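Local coordinates for amidohydrolase 3 domain-containing protein (Pyrococcus horikoshii, PDB 3IGH) that is functionally uncharacterised but probably acts as a metal-dependent amidohydrolase, cleaving carbon-nitrogen bonds other than peptide bonds, at residues Leu54-Phe63 / Glu466-Pro474. Sequence-based numbering, arbitrary orientation.
Sequences LKGKYVMPAF and EYIILDRDP. With SO4 (sulfate ion), chain D; SO4 (sulfate ion), chain T.
Tyr58 turns CG away from its own carbonyl carbon (chi1 -65°), which lays the ring against the 472-473 peptide: Asp473 N sits 3.5 Å above the ring plane, over its centre. Asp473 CB adds a CH-pi contact on the ring, 4.1 Å from the centroid, while the carbonyl oxygens of Leu470 and Asp471 lie at the ring edge. On Met60, chi1 sets CG between backbone N and carbonyl carbon, alongside Ile468, with CG 3.6 Å from Ile468 CG1; SD then reaches Leu470 CD1 (3.9 Å) and Pro474 CB. Replacing Tyr58 by an alanine would probably strip the 472-473 peptide of its aromatic cover and leave residues 471-473 freer to shift. Strands 58-61 and 467-470 run antiparallel (153° between their directions), their axes 4.7 Å apart; strand 58-68 also pairs in parallel with 202-210, consistent with the TIM-barrel fold of the amidohydrolase family. Tyr58 and Leu470 exchange two nearly straight hydrogen bonds (Leu470 N to Tyr58 O, 2.6 Å, 177° at the hydrogen), and Met60 and Ile468 another two. On the side of the sheet carrying Val59 and Ile469, Val59 CG1 meets Tyr467 CB at 3.7 Å. Beyond the strand, Asp471 N and Arg472 NE and NH2 hold a sulfate probably from the crystallisation liquor, and Arg472 NH2 also donates a hydrogen bond to His481 O of the C-terminal tag.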
loop_
_atom_site.group_PDB
_atom_site.type_symbol
_atom_site.label_atom_id
_atom_site.label_comp_id
_atom_site.label_asym_id
_atom_site.label_seq_id
_atom_site.Cartn_x
_atom_site.Cartn_y
_atom_site.Cartn_z
ATOM N N LEU A 54 -34.684 -0.871 8.214
ATOM C CA LEU A 54 -34.156 -0.388 9.494
ATOM C C LEU A 54 -35.182 -0.473 10.621
ATOM O O LEU A 54 -34.809 -0.458 11.796
ATOM C CB LEU A 54 -33.616 1.043 9.374
ATOM C CG LEU A 54 -32.273 1.232 8.654
ATOM C CD1 LEU A 54 -32.003 2.699 8.454
ATOM C CD2 LEU A 54 -31.137 0.581 9.424
ATOM N N LYS A 55 -36.461 -0.573 10.243
ATOM C CA LYS A 55 -37.597 -0.661 11.179
ATOM C C LYS A 55 -37.600 0.476 12.206
ATOM O O LYS A 55 -37.722 0.245 13.412
ATOM C CB LYS A 55 -37.659 -2.035 11.864
ATOM C CG LYS A 55 -38.054 -3.189 10.949
ATOM C CD LYS A 55 -38.303 -4.451 11.767
ATOM C CE LYS A 55 -38.588 -5.661 10.888
ATOM N NZ LYS A 55 -37.348 -6.222 10.283
ATOM N N GLY A 56 -37.430 1.699 11.709
ATOM C CA GLY A 56 -37.418 2.890 12.553
ATOM C C GLY A 56 -36.129 3.194 13.310
ATOM O O GLY A 56 -36.046 4.226 13.982
ATOM N N LYS A 57 -35.127 2.316 13.206
ATOM C CA LYS A 57 -33.854 2.509 13.919
ATOM C C LYS A 57 -33.039 3.687 13.381
ATOM O O LYS A 57 -33.309 4.201 12.289
ATOM C CB LYS A 57 -33.013 1.228 13.917
ATOM C CG LYS A 57 -33.555 0.127 14.820
ATOM C CD LYS A 57 -32.701 -1.130 14.723
ATOM C CE LYS A 57 -33.531 -2.394 14.929
ATOM N NZ LYS A 57 -34.343 -2.743 13.722
ATOM N N TYR A 58 -32.047 4.109 14.159
ATOM C CA TYR A 58 -31.267 5.305 13.846
ATOM C C TYR A 58 -29.870 4.926 13.359
ATOM O O TYR A 58 -29.298 3.924 13.796
ATOM C CB TYR A 58 -31.194 6.249 15.054
ATOM C CG TYR A 58 -32.538 6.827 15.450
ATOM C CD1 TYR A 58 -32.878 8.137 15.121
ATOM C CD2 TYR A 58 -33.478 6.054 16.144
ATOM C CE1 TYR A 58 -34.126 8.671 15.479
ATOM C CE2 TYR A 58 -34.720 6.574 16.505
ATOM C CZ TYR A 58 -35.037 7.882 16.168
ATOM O OH TYR A 58 -36.267 8.392 16.522
ATOM N N VAL A 59 -29.341 5.717 12.432
ATOM C CA VAL A 59 -28.030 5.441 11.831
ATOM C C VAL A 59 -27.179 6.708 11.911
ATOM O O VAL A 59 -27.656 7.797 11.593
ATOM C CB VAL A 59 -28.161 4.937 10.351
ATOM C CG1 VAL A 59 -26.787 4.745 9.687
ATOM C CG2 VAL A 59 -28.931 3.632 10.284
ATOM N N MET A 60 -25.931 6.567 12.361
ATOM C CA MET A 60 -24.995 7.698 12.387
ATOM C C MET A 60 -23.644 7.247 11.811
ATOM O O MET A 60 -23.376 6.040 11.779
ATOM C CB MET A 60 -24.847 8.286 13.813
ATOM C CG MET A 60 -24.210 7.380 14.865
ATOM S SD MET A 60 -23.862 8.166 16.481
ATOM C CE MET A 60 -22.244 8.885 16.172
ATOM N N PRO A 61 -22.804 8.197 11.342
ATOM C CA PRO A 61 -21.443 7.792 10.993
ATOM C C PRO A 61 -20.753 7.149 12.190
ATOM O O PRO A 61 -20.984 7.544 13.338
ATOM C CB PRO A 61 -20.760 9.111 10.633
ATOM C CG PRO A 61 -21.871 10.004 10.199
ATOM C CD PRO A 61 -23.032 9.631 11.067
ATOM N N ALA A 62 -19.937 6.139 11.928
ATOM C CA ALA A 62 -19.258 5.443 13.013
ATOM C C ALA A 62 -18.223 6.355 13.678
ATOM O O ALA A 62 -17.807 7.365 13.097
ATOM C CB ALA A 62 -18.621 4.156 12.492
ATOM N N PHE A 63 -17.851 6.038 14.916
ATOM C CA PHE A 63 -16.830 6.804 15.602
ATOM C C PHE A 63 -15.463 6.597 14.936
ATOM O O PHE A 63 -15.178 5.533 14.365
ATOM C CB PHE A 63 -16.774 6.452 17.093
ATOM C CG PHE A 63 -17.976 6.940 17.877
ATOM C CD1 PHE A 63 -18.058 8.268 18.301
ATOM C CD2 PHE A 63 -19.024 6.077 18.179
ATOM C CE1 PHE A 63 -19.159 8.727 19.032
ATOM C CE2 PHE A 63 -20.132 6.521 18.909
ATOM C CZ PHE A 63 -20.204 7.847 19.329
ATOM N N GLU A 466 -19.236 3.698 6.708
ATOM C CA GLU A 466 -18.918 3.272 8.063
ATOM C C GLU A 466 -19.967 3.882 8.958
ATOM O O GLU A 466 -19.974 5.091 9.192
ATOM C CB GLU A 466 -17.523 3.747 8.503
ATOM C CG GLU A 466 -16.396 3.407 7.540
ATOM C CD GLU A 466 -16.054 1.930 7.493
ATOM O OE1 GLU A 466 -16.694 1.123 8.192
ATOM O OE2 GLU A 466 -15.124 1.576 6.750
ATOM N N TYR A 467 -20.868 3.041 9.437
ATOM C CA TYR A 467 -22.000 3.526 10.193
ATOM C C TYR A 467 -22.286 2.598 11.350
ATOM O O TYR A 467 -21.831 1.445 11.372
ATOM C CB TYR A 467 -23.236 3.679 9.278
ATOM C CG TYR A 467 -23.686 2.379 8.638
ATOM C CD1 TYR A 467 -24.544 1.503 9.313
ATOM C CD2 TYR A 467 -23.255 2.024 7.359
ATOM C CE1 TYR A 467 -24.949 0.306 8.741
ATOM C CE2 TYR A 467 -23.659 0.824 6.772
ATOM C CZ TYR A 467 -24.508 -0.026 7.469
ATOM O OH TYR A 467 -24.917 -1.215 6.906
ATOM N N ILE A 468 -23.038 3.106 12.320
ATOM C CA ILE A 468 -23.529 2.283 13.414
ATOM C C ILE A 468 -25.042 2.429 13.496
ATOM O O ILE A 468 -25.590 3.484 13.163
ATOM C CB ILE A 468 -22.826 2.594 14.776
ATOM C CG1 ILE A 468 -22.905 4.079 15.144
ATOM C CG2 ILE A 468 -21.356 2.173 14.723
ATOM C CD1 ILE A 468 -22.121 4.443 16.416
ATOM N N ILE A 469 -25.707 1.355 13.898
ATOM C CA ILE A 469 -27.164 1.335 13.988
ATOM C C ILE A 469 -27.561 1.433 15.459
ATOM O O ILE A 469 -27.084 0.663 16.298
ATOM C CB ILE A 469 -27.767 0.067 13.304
ATOM C CG1 ILE A 469 -27.366 0.029 11.819
ATOM C CG2 ILE A 469 -29.297 0.039 13.441
ATOM C CD1 ILE A 469 -27.938 -1.143 11.019
ATOM N N LEU A 470 -28.416 2.401 15.772
ATOM C CA LEU A 470 -28.841 2.631 17.150
ATOM C C LEU A 470 -30.357 2.471 17.314
ATOM O O LEU A 470 -31.115 2.658 16.355
ATOM C CB LEU A 470 -28.377 4.015 17.626
ATOM C CG LEU A 470 -26.885 4.357 17.465
ATOM C CD1 LEU A 470 -26.632 5.803 17.809
ATOM C CD2 LEU A 470 -25.986 3.441 18.300
ATOM N N ASP A 471 -30.788 2.109 18.521
ATOM C CA ASP A 471 -32.221 1.988 18.826
ATOM C C ASP A 471 -32.881 3.354 18.983
ATOM O O ASP A 471 -34.074 3.508 18.736
ATOM C CB ASP A 471 -32.445 1.168 20.097
ATOM C CG ASP A 471 -32.276 -0.325 19.874
ATOM O OD1 ASP A 471 -32.380 -0.781 18.712
ATOM O OD2 ASP A 471 -32.048 -1.045 20.872
ATOM N N ARG A 472 -32.089 4.339 19.398
ATOM C CA ARG A 472 -32.590 5.673 19.700
ATOM C C ARG A 472 -31.759 6.773 19.045
ATOM O O ARG A 472 -30.624 6.540 18.621
ATOM C CB ARG A 472 -32.608 5.891 21.208
ATOM C CG ARG A 472 -33.590 5.018 21.983
ATOM C CD ARG A 472 -33.221 4.973 23.455
ATOM N NE ARG A 472 -31.908 4.371 23.670
ATOM C CZ ARG A 472 -31.329 4.235 24.860
ATOM N NH1 ARG A 472 -31.941 4.667 25.954
ATOM N NH2 ARG A 472 -30.132 3.672 24.958
ATOM N N ASP A 473 -32.360 7.960 18.962
ATOM C CA ASP A 473 -31.738 9.186 18.465
ATOM C C ASP A 473 -30.558 9.538 19.369
ATOM O O ASP A 473 -30.772 9.906 20.530
ATOM C CB ASP A 473 -32.804 10.296 18.484
ATOM C CG ASP A 473 -32.304 11.652 17.977
ATOM O OD1 ASP A 473 -33.142 12.584 17.923
ATOM O OD2 ASP A 473 -31.114 11.813 17.625
ATOM N N PRO A 474 -29.312 9.459 18.832
ATOM C CA PRO A 474 -28.097 9.653 19.643
ATOM C C PRO A 474 -27.990 11.043 20.267
ATOM O O PRO A 474 -27.311 11.207 21.281
ATOM C CB PRO A 474 -26.959 9.447 18.634
ATOM C CG PRO A 474 -27.574 9.711 17.297
ATOM C CD PRO A 474 -28.978 9.196 17.419
HETATM S S SO4 D . -28.904 2.621 21.681
HETATM O O1 SO4 D . -29.117 1.637 20.625
HETATM O O2 SO4 D . -29.007 1.973 22.985
HETATM O O3 SO4 D . -27.564 3.176 21.551
HETATM O O4 SO4 D . -29.881 3.702 21.558
HETATM S S SO4 T . -32.048 3.473 29.366
HETATM O O1 SO4 T . -32.657 2.812 28.214
HETATM O O2 SO4 T . -30.806 2.788 29.718
HETATM O O3 SO4 T . -31.765 4.868 29.038
HETATM O O4 SO4 T . -32.965 3.423 30.501
#